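Local coordinates for phage-like element PBSX protein XepA (Bacillus subtilis subsp. subtilis str. 168, PDB 6I56) that is of unknown function, does not seem to take part in host cell lysis, and is encoded by the phage-like element PBSX, at residues A74-E79 with S131-Y136; T81-E86 with R120-N125. All coordinates share one frame; numbering follows the deposited sequence.

Interaction 1: A74-E79 with S131-Y136; sequences AYADRE and SEFVLY
Y75 and V134 form the central hydrogen-bonded pair of an antiparallel beta pairing between strands 69-76 and 133-140, the inner two strands of a four-stranded sheet in a beta-sandwich. Their backbones exchange two bonds: Y75 N reaches V134 O at 3.0 Å, and V134 N returns to Y75 O. A74 with L135 and A76 with F133 are the flanking non-hydrogen-bonded pairs, and past the last of them D77 N still donates to E132 O.

The apolar contacts divide between the two faces. A74, A76, F133 and L135 face the second sheet, where A74 CB lies 3.9 Å from L135 CD1 and A76 CB meets F133 CD1; Y123 of the second sheet touches both alanines. Y75 and V134 occupy the other face, with Y75 CB 4.0 Å from V134 CG2. There the extended chain of E132 lays its carboxylate beside the tyrosine, CD in the ring plane at the edge and the two planes 68° apart. R117 of a second subunit makes a cation-pi contact with Y75, so this face also meets a neighbouring chain.

The side-chain hydrogen bonds gather just past the strand ends, around D77. Its CB already points to the opposite chain, and CG sits between the backbone N and the carbonyl carbon (chi1 72°), which sets the carboxylate against the S131 and E132 amides. D77 OD1 receives both from the same face of the carboxylate plane, S131 N on the syn side and E132 N from well above the plane at 3.0 Å. The other oxygen, D77 OD2, accepts the hydroxyl S131 OG at 2.9 Å, again from above the plane.

Interaction 2: T81-E86 with R120-N125; sequences TLFIEE and RFRYVN
E85 reaches across to R120 and R122 on the neighbouring strand, in an antiparallel pairing of strands 80-87 and 118-125 at the middle of a four-stranded sheet of the beta-sandwich. From the backbone up, E85 CB rests 4.0 Å from R120 CG. CG lies anti to the carbonyl carbon (chi1 -49°), and the chain runs on extended, carrying CD to the edges of both guanidinium groups, in their planes. Three N-H groups converge on E85 OE1: R120 NH2 on the syn side at 2.9 Å, R120 NE on the anti side, and R122 NE from above the carboxylate plane in a nearly straight bond (169°). At the tip, E85 OE2 takes R122 NH2 at 2.9 Å and also T95 OG1 of the adjacent strand. Two positive groups around one carboxylate would be expected to favour its charged form.

The R122 chain bends at chi3, and its guanidinium lies nearly flat over F83, the planes 13° apart and the cation-pi contact off-centre. T81 CG2 rests on the opposite face of that ring, toward the rim, while V124 CG2 abuts its edge at 3.8 Å from F83 CE2.

L82, I84, F121 and Y123 point the other way, into the sandwich. I84 lies alongside F121, its CG1 3.6 Å from F121 CE1, and the carbonyl oxygen T81 O sits over one face of the Y123 ring, 3.6 Å from Y123 CD2.

Interactions 1 and 2 belong to the two facing four-stranded sheets of one beta-sandwich, their centres about 13 Å apart. Both sheets have the strand order 1-4-2-3. Strand 69-76 leads directly to 80-87 in the other sheet; after the outer strands 94-101 and 107-113, 118-125 leads directly back to 133-140, so both strands of interaction 2 lie, in sequence, between those of interaction 1. The sheets touch directly in the core, where F133 CZ comes within 3.6 Å of Y123 CG and L135 CD1 packs against L82 CD1. Outward, they differ: in the five-chain assembly a second subunit reaches interaction 1, whereas no other chain touches the segments of interaction 2.

Interaction 1: A74-E79 with S131-Y136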
loop_
_atom_site.group_PDB
_atom_site.type_symbol
_atom_site.label_atom_id
_atom_site.label_comp_id
_atom_site.label_asym_id
_atom_site.label_seq_id
_atom_site.Cartn_x
_atom_site.Cartn_y
_atom_site.Cartn_z
ATOM N N ALA B 74 -25.013 16.212 -16.048
ATOM C CA ALA B 74 -25.844 16.749 -17.151
ATOM C C ALA B 74 -26.605 15.599 -17.800
ATOM O O ALA B 74 -26.041 14.515 -17.966
ATOM C CB ALA B 74 -24.984 17.437 -18.167
ATOM N N TYR B 75 -27.858 15.838 -18.107
ATOM C CA TYR B 75 -28.711 14.937 -18.916
ATOM C C TYR B 75 -29.391 15.782 -19.964
ATOM O O TYR B 75 -29.969 16.815 -19.604
ATOM C CB TYR B 75 -29.782 14.259 -18.057
ATOM C CG TYR B 75 -30.565 13.214 -18.792
ATOM C CD1 TYR B 75 -30.108 11.909 -18.889
ATOM C CD2 TYR B 75 -31.772 13.517 -19.394
ATOM C CE1 TYR B 75 -30.809 10.942 -19.601
ATOM C CE2 TYR B 75 -32.495 12.556 -20.082
ATOM C CZ TYR B 75 -32.009 11.270 -20.195
ATOM O OH TYR B 75 -32.698 10.318 -20.879
ATOM N N ALA B 76 -29.310 15.362 -21.210
ATOM C CA ALA B 76 -29.997 16.007 -22.345
ATOM C C ALA B 76 -30.374 14.939 -23.373
ATOM O O ALA B 76 -29.628 13.955 -23.504
ATOM C CB ALA B 76 -29.133 17.093 -22.952
ATOM N N ASP B 77 -31.476 15.162 -24.084
ATOM C CA ASP B 77 -31.947 14.264 -25.169
ATOM C C ASP B 77 -31.087 14.470 -26.423
ATOM O O ASP B 77 -31.211 13.684 -27.358
ATOM C CB ASP B 77 -33.442 14.480 -25.428
ATOM C CG ASP B 77 -33.763 15.797 -26.119
ATOM O OD1 ASP B 77 -33.297 16.833 -25.650
ATOM O OD2 ASP B 77 -34.462 15.770 -27.136
ATOM N N ARG B 78 -30.244 15.506 -26.452
ATOM C CA ARG B 78 -29.273 15.735 -27.553
ATOM C C ARG B 78 -27.891 16.014 -26.972
ATOM O O ARG B 78 -27.763 16.429 -25.817
ATOM C CB ARG B 78 -29.677 16.924 -28.421
ATOM C CG ARG B 78 -31.095 16.868 -28.965
ATOM C CD ARG B 78 -31.269 15.739 -29.926
ATOM N NE ARG B 78 -32.581 15.722 -30.521
ATOM C CZ ARG B 78 -33.041 14.677 -31.192
ATOM N NH1 ARG B 78 -32.277 13.606 -31.319
ATOM N NH2 ARG B 78 -34.239 14.694 -31.760
ATOM N N GLU B 79 -26.893 15.818 -27.812
ATOM C CA GLU B 79 -25.470 15.854 -27.419
ATOM C C GLU B 79 -25.024 17.299 -27.186
ATOM O O GLU B 79 -25.580 18.243 -27.769
ATOM C CB GLU B 79 -24.704 15.125 -28.508
ATOM C CG GLU B 79 -23.250 15.493 -28.713
ATOM C CD GLU B 79 -22.779 14.806 -30.002
ATOM O OE1 GLU B 79 -23.582 14.730 -30.963
ATOM O OE2 GLU B 79 -21.622 14.306 -30.058
ATOM N N SER B 131 -34.940 19.097 -26.318
ATOM C CA SER B 131 -36.319 19.163 -25.793
ATOM C C SER B 131 -36.295 18.785 -24.312
ATOM O O SER B 131 -37.264 19.050 -23.614
ATOM C CB SER B 131 -37.256 18.311 -26.632
ATOM O OG SER B 131 -37.000 16.944 -26.374
ATOM N N GLU B 132 -35.201 18.235 -23.792
ATOM C CA GLU B 132 -35.098 17.877 -22.353
ATOM C C GLU B 132 -33.648 18.146 -21.906
ATOM O O GLU B 132 -32.722 17.708 -22.602
ATOM C CB GLU B 132 -35.594 16.434 -22.203
ATOM C CG GLU B 132 -35.304 15.830 -20.844
ATOM C CD GLU B 132 -35.795 14.400 -20.630
ATOM O OE1 GLU B 132 -35.983 13.685 -21.659
ATOM O OE2 GLU B 132 -35.916 13.989 -19.448
ATOM N N PHE B 133 -33.442 18.862 -20.807
ATOM C CA PHE B 133 -32.089 19.226 -20.315
ATOM C C PHE B 133 -32.169 19.550 -18.825
ATOM O O PHE B 133 -33.065 20.334 -18.453
ATOM C CB PHE B 133 -31.528 20.395 -21.112
ATOM C CG PHE B 133 -30.202 20.953 -20.657
ATOM C CD1 PHE B 133 -29.137 20.123 -20.349
ATOM C CD2 PHE B 133 -29.991 22.324 -20.579
ATOM C CE1 PHE B 133 -27.915 20.648 -19.967
ATOM C CE2 PHE B 133 -28.767 22.845 -20.186
ATOM C CZ PHE B 133 -27.723 22.010 -19.890
ATOM N N VAL B 134 -31.293 18.941 -18.016
ATOM C CA VAL B 134 -31.081 19.327 -16.595
ATOM C C VAL B 134 -29.570 19.281 -16.337
ATOM O O VAL B 134 -28.843 18.451 -16.940
ATOM C CB VAL B 134 -31.864 18.455 -15.597
ATOM C CG1 VAL B 134 -33.358 18.533 -15.815
ATOM C CG2 VAL B 134 -31.439 16.993 -15.669
ATOM N N LEU B 135 -29.113 20.205 -15.508
ATOM C CA LEU B 135 -27.696 20.361 -15.151
ATOM C C LEU B 135 -27.650 20.611 -13.643
ATOM O O LEU B 135 -28.291 21.567 -13.177
ATOM C CB LEU B 135 -27.112 21.533 -15.933
ATOM C CG LEU B 135 -25.638 21.834 -15.642
ATOM C CD1 LEU B 135 -24.769 20.607 -15.951
ATOM C CD2 LEU B 135 -25.182 23.071 -16.434
ATOM N N TYR B 136 -26.944 19.731 -12.928
ATOM C CA TYR B 136 -26.842 19.718 -11.456
ATOM C C TYR B 136 -25.398 20.044 -11.081
ATOM O O TYR B 136 -24.466 19.603 -11.773
ATOM C CB TYR B 136 -27.340 18.381 -10.917
ATOM C CG TYR B 136 -28.843 18.266 -10.848
ATOM C CD1 TYR B 136 -29.596 17.859 -11.938
ATOM C CD2 TYR B 136 -29.502 18.502 -9.660
ATOM C CE1 TYR B 136 -30.976 17.749 -11.850
ATOM C CE2 TYR B 136 -30.875 18.394 -9.553
ATOM C CZ TYR B 136 -31.617 18.019 -10.652
ATOM O OH TYR B 136 -32.968 17.939 -10.499
#

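Interaction 2: T81-E86 with R120-N125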
loop_
_atom_site.group_PDB
_atom_site.type_symbol
_atom_site.label_atom_id
_atom_site.label_comp_id
_atom_site.label_asym_id
_atom_site.label_seq_id
_atom_site.Cartn_x
_atom_site.Cartn_y
_atom_site.Cartn_z
ATOM N N THR B 81 -21.661 19.672 -24.641
ATOM C CA THR B 81 -20.383 19.690 -23.903
ATOM C C THR B 81 -20.555 20.503 -22.615
ATOM O O THR B 81 -21.093 21.610 -22.683
ATOM C CB THR B 81 -19.241 20.213 -24.778
ATOM O OG1 THR B 81 -19.245 19.419 -25.964
ATOM C CG2 THR B 81 -17.899 20.083 -24.102
ATOM N N LEU B 82 -20.150 19.908 -21.493
ATOM C CA LEU B 82 -20.161 20.553 -20.165
ATOM C C LEU B 82 -18.721 20.959 -19.839
ATOM O O LEU B 82 -17.822 20.096 -19.883
ATOM C CB LEU B 82 -20.734 19.596 -19.121
ATOM C CG LEU B 82 -20.670 20.125 -17.693
ATOM C CD1 LEU B 82 -21.368 21.478 -17.555
ATOM C CD2 LEU B 82 -21.220 19.122 -16.712
ATOM N N PHE B 83 -18.535 22.239 -19.553
ATOM C CA PHE B 83 -17.248 22.850 -19.153
ATOM C C PHE B 83 -17.345 23.280 -17.691
ATOM O O PHE B 83 -18.329 23.947 -17.297
ATOM C CB PHE B 83 -16.943 24.067 -20.028
ATOM C CG PHE B 83 -16.782 23.795 -21.497
ATOM C CD1 PHE B 83 -15.572 23.338 -22.005
ATOM C CD2 PHE B 83 -17.837 24.024 -22.374
ATOM C CE1 PHE B 83 -15.411 23.148 -23.370
ATOM C CE2 PHE B 83 -17.682 23.785 -23.734
ATOM C CZ PHE B 83 -16.468 23.355 -24.232
ATOM N N ILE B 84 -16.328 22.921 -16.911
ATOM C CA ILE B 84 -16.109 23.471 -15.552
ATOM C C ILE B 84 -14.995 24.497 -15.697
ATOM O O ILE B 84 -13.898 24.121 -16.172
ATOM C CB ILE B 84 -15.755 22.370 -14.530
ATOM C CG1 ILE B 84 -16.883 21.328 -14.472
ATOM C CG2 ILE B 84 -15.450 22.995 -13.180
ATOM C CD1 ILE B 84 -16.719 20.259 -13.399
ATOM N N GLU B 85 -15.275 25.741 -15.318
ATOM C CA GLU B 85 -14.318 26.835 -15.565
ATOM C C GLU B 85 -14.050 27.611 -14.281
ATOM O O GLU B 85 -14.865 27.573 -13.343
ATOM C CB GLU B 85 -14.902 27.689 -16.667
ATOM C CG GLU B 85 -15.377 26.874 -17.852
ATOM C CD GLU B 85 -15.554 27.690 -19.118
ATOM O OE1 GLU B 85 -16.449 28.557 -19.109
ATOM O OE2 GLU B 85 -14.806 27.454 -20.081
ATOM N N GLU B 86 -12.927 28.314 -14.283
ATOM C CA GLU B 86 -12.410 29.063 -13.114
ATOM C C GLU B 86 -11.923 30.436 -13.560
ATOM O O GLU B 86 -11.478 30.571 -14.718
ATOM C CB GLU B 86 -11.299 28.260 -12.445
ATOM C CG GLU B 86 -11.823 26.995 -11.821
ATOM C CD GLU B 86 -10.735 26.281 -11.071
ATOM O OE1 GLU B 86 -10.437 25.217 -11.576
ATOM O OE2 GLU B 86 -10.186 26.856 -10.067
ATOM N N ARG B 120 -17.561 28.286 -12.439
ATOM C CA ARG B 120 -18.861 28.209 -13.136
ATOM C C ARG B 120 -18.948 26.935 -13.968
ATOM O O ARG B 120 -17.908 26.357 -14.329
ATOM C CB ARG B 120 -19.062 29.449 -14.013
ATOM C CG ARG B 120 -18.325 29.395 -15.345
ATOM C CD ARG B 120 -18.640 30.608 -16.198
ATOM N NE ARG B 120 -17.879 30.536 -17.436
ATOM C CZ ARG B 120 -17.845 31.489 -18.364
ATOM N NH1 ARG B 120 -18.541 32.608 -18.189
ATOM N NH2 ARG B 120 -17.125 31.309 -19.452
ATOM N N PHE B 121 -20.179 26.558 -14.288
ATOM C CA PHE B 121 -20.459 25.607 -15.378
ATOM C C PHE B 121 -20.869 26.414 -16.610
ATOM O O PHE B 121 -21.587 27.449 -16.467
ATOM C CB PHE B 121 -21.564 24.628 -14.993
ATOM C CG PHE B 121 -21.186 23.572 -13.987
ATOM C CD1 PHE B 121 -19.933 23.537 -13.386
ATOM C CD2 PHE B 121 -22.125 22.639 -13.594
ATOM C CE1 PHE B 121 -19.629 22.588 -12.429
ATOM C CE2 PHE B 121 -21.808 21.685 -12.645
ATOM C CZ PHE B 121 -20.560 21.654 -12.071
ATOM N N ARG B 122 -20.403 25.968 -17.773
ATOM C CA ARG B 122 -20.848 26.444 -19.092
ATOM C C ARG B 122 -21.198 25.206 -19.913
ATOM O O ARG B 122 -20.381 24.301 -19.968
ATOM C CB ARG B 122 -19.766 27.322 -19.738
ATOM C CG ARG B 122 -20.154 27.934 -21.075
ATOM C CD ARG B 122 -19.172 29.012 -21.522
ATOM N NE ARG B 122 -17.858 28.427 -21.634
ATOM C CZ ARG B 122 -17.377 27.836 -22.713
ATOM N NH1 ARG B 122 -18.083 27.781 -23.828
ATOM N NH2 ARG B 122 -16.182 27.266 -22.669
ATOM N N TYR B 123 -22.399 25.162 -20.484
ATOM C CA TYR B 123 -22.868 24.023 -21.297
ATOM C C TYR B 123 -23.126 24.527 -22.716
ATOM O O TYR B 123 -23.932 25.456 -22.885
ATOM C CB TYR B 123 -24.142 23.408 -20.727
ATOM C CG TYR B 123 -24.515 22.114 -21.412
ATOM C CD1 TYR B 123 -25.206 22.109 -22.618
ATOM C CD2 TYR B 123 -24.122 20.892 -20.874
ATOM C CE1 TYR B 123 -25.520 20.920 -23.255
ATOM C CE2 TYR B 123 -24.426 19.698 -21.497
ATOM C CZ TYR B 123 -25.130 19.715 -22.695
ATOM O OH TYR B 123 -25.415 18.540 -23.316
ATOM N N VAL B 124 -22.492 23.922 -23.715
ATOM C CA VAL B 124 -22.736 24.308 -25.124
ATOM C C VAL B 124 -23.457 23.145 -25.790
ATOM O O VAL B 124 -22.859 22.049 -25.906
ATOM C CB VAL B 124 -21.462 24.751 -25.876
ATOM C CG1 VAL B 124 -20.724 25.851 -25.102
ATOM C CG2 VAL B 124 -20.530 23.591 -26.199
ATOM N N ASN B 125 -24.701 23.404 -26.220
ATOM C CA ASN B 125 -25.534 22.402 -26.934
ATOM C C ASN B 125 -24.906 22.123 -28.290
ATOM O O ASN B 125 -24.326 23.034 -28.854
ATOM C CB ASN B 125 -26.988 22.851 -27.032
ATOM C CG ASN B 125 -27.880 21.793 -27.641
ATOM O OD1 ASN B 125 -27.648 20.588 -27.457
ATOM N ND2 ASN B 125 -28.893 22.237 -28.380
#